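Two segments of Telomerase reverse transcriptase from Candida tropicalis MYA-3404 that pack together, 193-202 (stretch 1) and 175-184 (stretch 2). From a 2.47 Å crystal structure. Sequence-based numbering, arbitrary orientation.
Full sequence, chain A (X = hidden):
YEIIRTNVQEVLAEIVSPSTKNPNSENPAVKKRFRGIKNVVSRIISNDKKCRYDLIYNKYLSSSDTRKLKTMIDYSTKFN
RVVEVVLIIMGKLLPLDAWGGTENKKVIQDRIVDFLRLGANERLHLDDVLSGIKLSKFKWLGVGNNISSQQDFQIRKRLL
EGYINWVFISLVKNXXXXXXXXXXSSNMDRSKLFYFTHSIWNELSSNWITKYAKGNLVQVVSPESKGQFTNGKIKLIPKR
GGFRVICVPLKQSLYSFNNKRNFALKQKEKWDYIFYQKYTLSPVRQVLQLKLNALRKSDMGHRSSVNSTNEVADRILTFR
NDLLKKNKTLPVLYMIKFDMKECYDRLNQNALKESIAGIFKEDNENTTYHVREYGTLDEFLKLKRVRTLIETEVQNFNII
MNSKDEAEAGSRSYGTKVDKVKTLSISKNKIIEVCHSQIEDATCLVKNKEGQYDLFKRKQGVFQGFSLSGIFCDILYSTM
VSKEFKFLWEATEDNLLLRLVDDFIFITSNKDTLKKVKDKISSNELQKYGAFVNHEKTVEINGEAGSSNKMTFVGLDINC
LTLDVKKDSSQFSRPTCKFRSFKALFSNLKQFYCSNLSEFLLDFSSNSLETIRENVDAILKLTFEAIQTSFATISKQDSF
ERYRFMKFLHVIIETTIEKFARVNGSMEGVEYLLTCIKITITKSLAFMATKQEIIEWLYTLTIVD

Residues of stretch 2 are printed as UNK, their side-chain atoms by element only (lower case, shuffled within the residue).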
# COMPACT_ATOMS: atom_id res chain seq x y z
N LEU A 193 -5.83 11.58 -3.20
CA LEU A 193 -6.05 11.66 -1.77
C LEU A 193 -7.25 12.56 -1.52
O LEU A 193 -7.48 13.53 -2.25
CB LEU A 193 -4.81 12.21 -1.05
CG LEU A 193 -3.72 11.17 -0.84
CD1 LEU A 193 -2.42 11.85 -0.45
CD2 LEU A 193 -4.14 10.18 0.22
N PHE A 194 -8.03 12.21 -0.51
CA PHE A 194 -9.32 12.86 -0.30
C PHE A 194 -9.43 13.38 1.12
O PHE A 194 -9.17 12.65 2.08
CB PHE A 194 -10.45 11.90 -0.64
CG PHE A 194 -10.48 11.55 -2.09
CD1 PHE A 194 -10.32 10.25 -2.52
CD2 PHE A 194 -10.64 12.55 -3.04
CE1 PHE A 194 -10.34 9.94 -3.87
CE2 PHE A 194 -10.66 12.25 -4.39
CZ PHE A 194 -10.52 10.95 -4.80
N TYR A 195 -9.80 14.65 1.24
CA TYR A 195 -9.94 15.33 2.52
C TYR A 195 -11.43 15.37 2.88
O TYR A 195 -12.22 16.06 2.23
CB TYR A 195 -9.35 16.73 2.45
CG TYR A 195 -7.85 16.76 2.23
CD1 TYR A 195 -7.30 16.49 0.99
CD2 TYR A 195 -6.99 17.09 3.27
CE1 TYR A 195 -5.93 16.53 0.79
CE2 TYR A 195 -5.62 17.13 3.08
CZ TYR A 195 -5.10 16.85 1.85
OH TYR A 195 -3.73 16.89 1.67
N PHE A 196 -11.80 14.61 3.91
CA PHE A 196 -13.13 14.68 4.51
C PHE A 196 -13.02 15.42 5.83
O PHE A 196 -12.18 15.08 6.66
CB PHE A 196 -13.70 13.28 4.74
CG PHE A 196 -13.91 12.48 3.48
CD1 PHE A 196 -15.13 12.51 2.82
CD2 PHE A 196 -12.89 11.70 2.97
CE1 PHE A 196 -15.32 11.78 1.67
CE2 PHE A 196 -13.08 10.97 1.81
CZ PHE A 196 -14.30 11.00 1.16
N THR A 197 -13.86 16.44 6.01
CA THR A 197 -13.92 17.11 7.30
C THR A 197 -14.35 16.13 8.37
O THR A 197 -15.15 15.22 8.12
CB THR A 197 -14.89 18.30 7.25
OG1 THR A 197 -16.23 17.82 7.09
CG2 THR A 197 -14.54 19.23 6.10
N HIS A 198 -13.81 16.30 9.58
CA HIS A 198 -14.08 15.35 10.66
C HIS A 198 -15.58 15.22 10.91
O HIS A 198 -16.07 14.11 11.18
CB HIS A 198 -13.38 15.78 11.95
CG HIS A 198 -11.88 15.68 11.89
ND1 HIS A 198 -11.23 14.49 11.64
CD2 HIS A 198 -10.92 16.61 12.06
CE1 HIS A 198 -9.92 14.70 11.65
NE2 HIS A 198 -9.71 15.98 11.90
N SER A 199 -16.33 16.32 10.79
CA SER A 199 -17.76 16.26 11.05
C SER A 199 -18.48 15.38 10.03
O SER A 199 -19.34 14.58 10.39
CB SER A 199 -18.36 17.68 11.06
OG SER A 199 -17.97 18.42 9.91
N ILE A 200 -18.13 15.51 8.75
CA ILE A 200 -18.83 14.72 7.74
C ILE A 200 -18.23 13.31 7.64
O ILE A 200 -18.94 12.36 7.28
CB ILE A 200 -18.82 15.43 6.38
CG1 ILE A 200 -19.97 14.92 5.51
CG2 ILE A 200 -17.50 15.23 5.66
CD1 ILE A 200 -21.34 15.11 6.13
N TRP A 201 -16.95 13.14 7.97
CA TRP A 201 -16.38 11.80 7.94
C TRP A 201 -16.97 10.93 9.05
O TRP A 201 -17.29 9.76 8.82
CB TRP A 201 -14.86 11.86 8.06
CG TRP A 201 -14.24 10.49 8.21
CD1 TRP A 201 -13.83 9.90 9.37
CD2 TRP A 201 -14.00 9.54 7.17
NE1 TRP A 201 -13.33 8.65 9.11
CE2 TRP A 201 -13.42 8.40 7.77
CE3 TRP A 201 -14.21 9.55 5.78
CZ2 TRP A 201 -13.06 7.27 7.03
CZ3 TRP A 201 -13.84 8.43 5.05
CH2 TRP A 201 -13.27 7.31 5.68
N ASN A 202 -17.14 11.49 10.25
CA ASN A 202 -17.73 10.72 11.34
C ASN A 202 -19.16 10.32 11.01
O ASN A 202 -19.59 9.22 11.35
CB ASN A 202 -17.68 11.52 12.64
CG ASN A 202 -16.27 11.72 13.16
OD1 ASN A 202 -15.37 10.92 12.88
ND2 ASN A 202 -16.06 12.79 13.91
N UNK A 175 -2.60 21.49 10.94
CA UNK A 175 -3.76 22.14 10.32
C UNK A 175 -4.59 21.11 9.57
O UNK A 175 -5.82 21.07 9.70
c UNK A 175 -3.30 23.28 9.40
c UNK A 175 -1.88 25.38 9.45
c UNK A 175 -2.71 24.42 10.24
c UNK A 175 -4.44 23.76 8.53
N UNK A 176 -3.93 20.24 8.80
CA UNK A 176 -4.64 19.18 8.08
C UNK A 176 -5.33 18.25 9.07
O UNK A 176 -6.50 17.88 8.90
c UNK A 176 -3.68 18.41 7.16
c UNK A 176 -3.12 19.33 6.09
c UNK A 176 -4.39 17.22 6.54
N UNK A 177 -4.60 17.85 10.12
CA UNK A 177 -5.19 16.96 11.11
C UNK A 177 -6.31 17.65 11.87
O UNK A 177 -7.25 16.98 12.32
c UNK A 177 -4.11 16.47 12.08
c UNK A 177 -2.95 13.10 13.71
c UNK A 177 -2.07 15.07 12.50
c UNK A 177 -3.07 15.56 11.45
n UNK A 177 -2.74 14.41 13.62
n UNK A 177 -3.57 12.60 14.76
n UNK A 177 -2.54 12.30 12.74
N UNK A 178 -6.25 18.97 12.00
CA UNK A 178 -7.28 19.70 12.74
C UNK A 178 -8.62 19.67 12.03
O UNK A 178 -9.67 19.59 12.67
c UNK A 178 -6.83 21.14 12.98
N UNK A 179 -8.61 19.73 10.70
CA UNK A 179 -9.85 19.91 9.94
C UNK A 179 -10.29 18.68 9.17
O UNK A 179 -11.50 18.49 8.99
c UNK A 179 -10.73 23.05 10.15
c UNK A 179 -9.40 24.90 10.90
c UNK A 179 -8.28 24.29 10.40
c UNK A 179 -8.38 23.06 9.78
c UNK A 179 -9.71 21.09 8.97
c UNK A 179 -9.60 22.43 9.65
c UNK A 179 -10.63 24.28 10.78
N UNK A 180 -9.37 17.84 8.70
CA UNK A 180 -9.73 16.77 7.78
C UNK A 180 -9.20 15.42 8.23
O UNK A 180 -8.15 15.32 8.87
c UNK A 180 -8.30 22.20 5.11
c UNK A 180 -9.72 18.31 5.72
c UNK A 180 -9.52 21.77 4.66
c UNK A 180 -7.44 21.34 5.81
c UNK A 180 -7.80 20.03 6.07
n UNK A 180 -11.02 19.76 4.59
c UNK A 180 -9.21 17.05 6.36
c UNK A 180 -9.03 19.56 5.62
c UNK A 180 -10.91 18.48 5.07
c UNK A 180 -9.88 20.45 4.92
N UNK A 181 -9.94 14.38 7.86
CA UNK A 181 -9.43 13.02 7.82
C UNK A 181 -9.03 12.73 6.38
O UNK A 181 -9.81 13.00 5.46
c UNK A 181 -10.50 12.02 8.29
c UNK A 181 -10.34 9.83 7.04
c UNK A 181 -9.96 8.51 6.94
c UNK A 181 -10.08 10.57 8.19
c UNK A 181 -9.31 7.91 8.00
c UNK A 181 -9.42 9.94 9.24
c UNK A 181 -9.04 8.61 9.15
o UNK A 181 -8.93 6.59 7.90
N UNK A 182 -7.82 12.22 6.19
CA UNK A 182 -7.26 12.02 4.85
C UNK A 182 -7.06 10.53 4.62
O UNK A 182 -6.32 9.87 5.37
c UNK A 182 -5.94 12.78 4.67
c UNK A 182 -6.10 14.23 5.09
c UNK A 182 -5.48 12.69 3.22
N UNK A 183 -7.69 10.01 3.57
CA UNK A 183 -7.56 8.62 3.16
C UNK A 183 -7.40 8.57 1.65
O UNK A 183 -8.03 9.35 0.93
c UNK A 183 -10.07 8.49 3.19
c UNK A 183 -8.78 7.79 3.59
o UNK A 183 -8.72 6.50 2.97
N UNK A 184 -6.55 7.67 1.17
CA UNK A 184 -6.47 7.42 -0.26
C UNK A 184 -7.59 6.48 -0.68
O UNK A 184 -7.92 5.52 0.03
o UNK A 184 -3.08 3.85 -0.43
c UNK A 184 -4.82 5.45 -0.11
c UNK A 184 -3.36 5.06 -0.29
c UNK A 184 -5.11 6.84 -0.65
o UNK A 184 -2.50 5.96 -0.29

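Position 175 carries four carbons, forked at the first with one arm two carbons long, and its side chain is out of reach of stretch 1; the fork at CB identifies Ile175. At 176 a single carbon bears two others, and one of these outer carbons meets the edge of the Tyr195 ring, so this is Val176; its CG1 lies 3.7 Å from Tyr195 CE2.

Position 177 shows three carbons, a nitrogen, then a carbon with two further nitrogens; its CA-to-CB bond points away from stretch 1, and the backbone makes the contact, through the carbonyl to the His198 ring. The guanidinium makes it Arg177, with His198 NE2 donating to Arg177 O at 2.7 Å and 170°. Position 178 has one carbon, and its carbonyl also faces the His198 ring edge, so it is Ala178; its O approaches His198 CD2 at 3.3 Å. At 179 one carbon leads to a six-carbon ring without a heteroatom; the CA-to-CB bond points away, while the carbonyl meets Thr197 and His198, giving Phe179. Phe179 O accepts from His198 N (3.2 Å) and meets Thr197 CA at 3.3 Å.

Position 180 holds one carbon and fused five- and six-membered rings containing eight carbons and one nitrogen, packed against Tyr195, which only tryptophan supplies. Trp180 leaves helical phi/psi (-129/151). Tyr195 CB sits over its five-membered ring, 3.8 Å from the centroid, and the Tyr195 ring directs its edge at that face, planes at 85°.

At 181 one carbon leads to a six-carbon ring bearing one oxygen, lying over a face of Trp201: Tyr181. Its ring forms an offset stack with the five-membered ring of Trp201, centroids 4.1 Å apart and planes at 15°. Its backbone pairs twice with Phe196, Tyr181 N to Phe196 O at 2.6 Å and Phe196 N to Tyr181 O at 3.0 Å.

Position 182 again has one carbon carrying two, both against the Tyr195 ring, so Val182; CG2 reaches Tyr195 CD2 at 3.5 Å, and CG1 lies over one face of the same ring. At 183 one carbon carries an oxygen and a carbon, the latter near the Phe196 ring, as in Thr183, whose CG2 is 4.1 Å from Phe196 CE2. Phe194 N donates to Thr183 O at 3.2 Å; the return bond, Thr183 N to Phe194 O at 3.4 Å, is weak. Position 184 has three carbons, the last bearing two oxygens, and its first carbon touches Leu193: a carboxylate on a two-methylene arm, Glu184. Its CB lies 3.6 Å from Leu193 CD2.

The contact is an antiparallel strand pair, axes at 151°, extended by the start of a helix. Phe194 and Phe196 supply the paired backbone bonds, and His198 carries the polar contact onto the carbonyls at the helix end of stretch 2. Leu193, Tyr195, Val182 and Glu184 share one sheet face; Phe194, Phe196, Tyr181 and Thr183 share the other, where Trp201 covers Tyr181. Together the stretches bury 804 Å².

Stretch 2 175-184: IVRAFWYVTE
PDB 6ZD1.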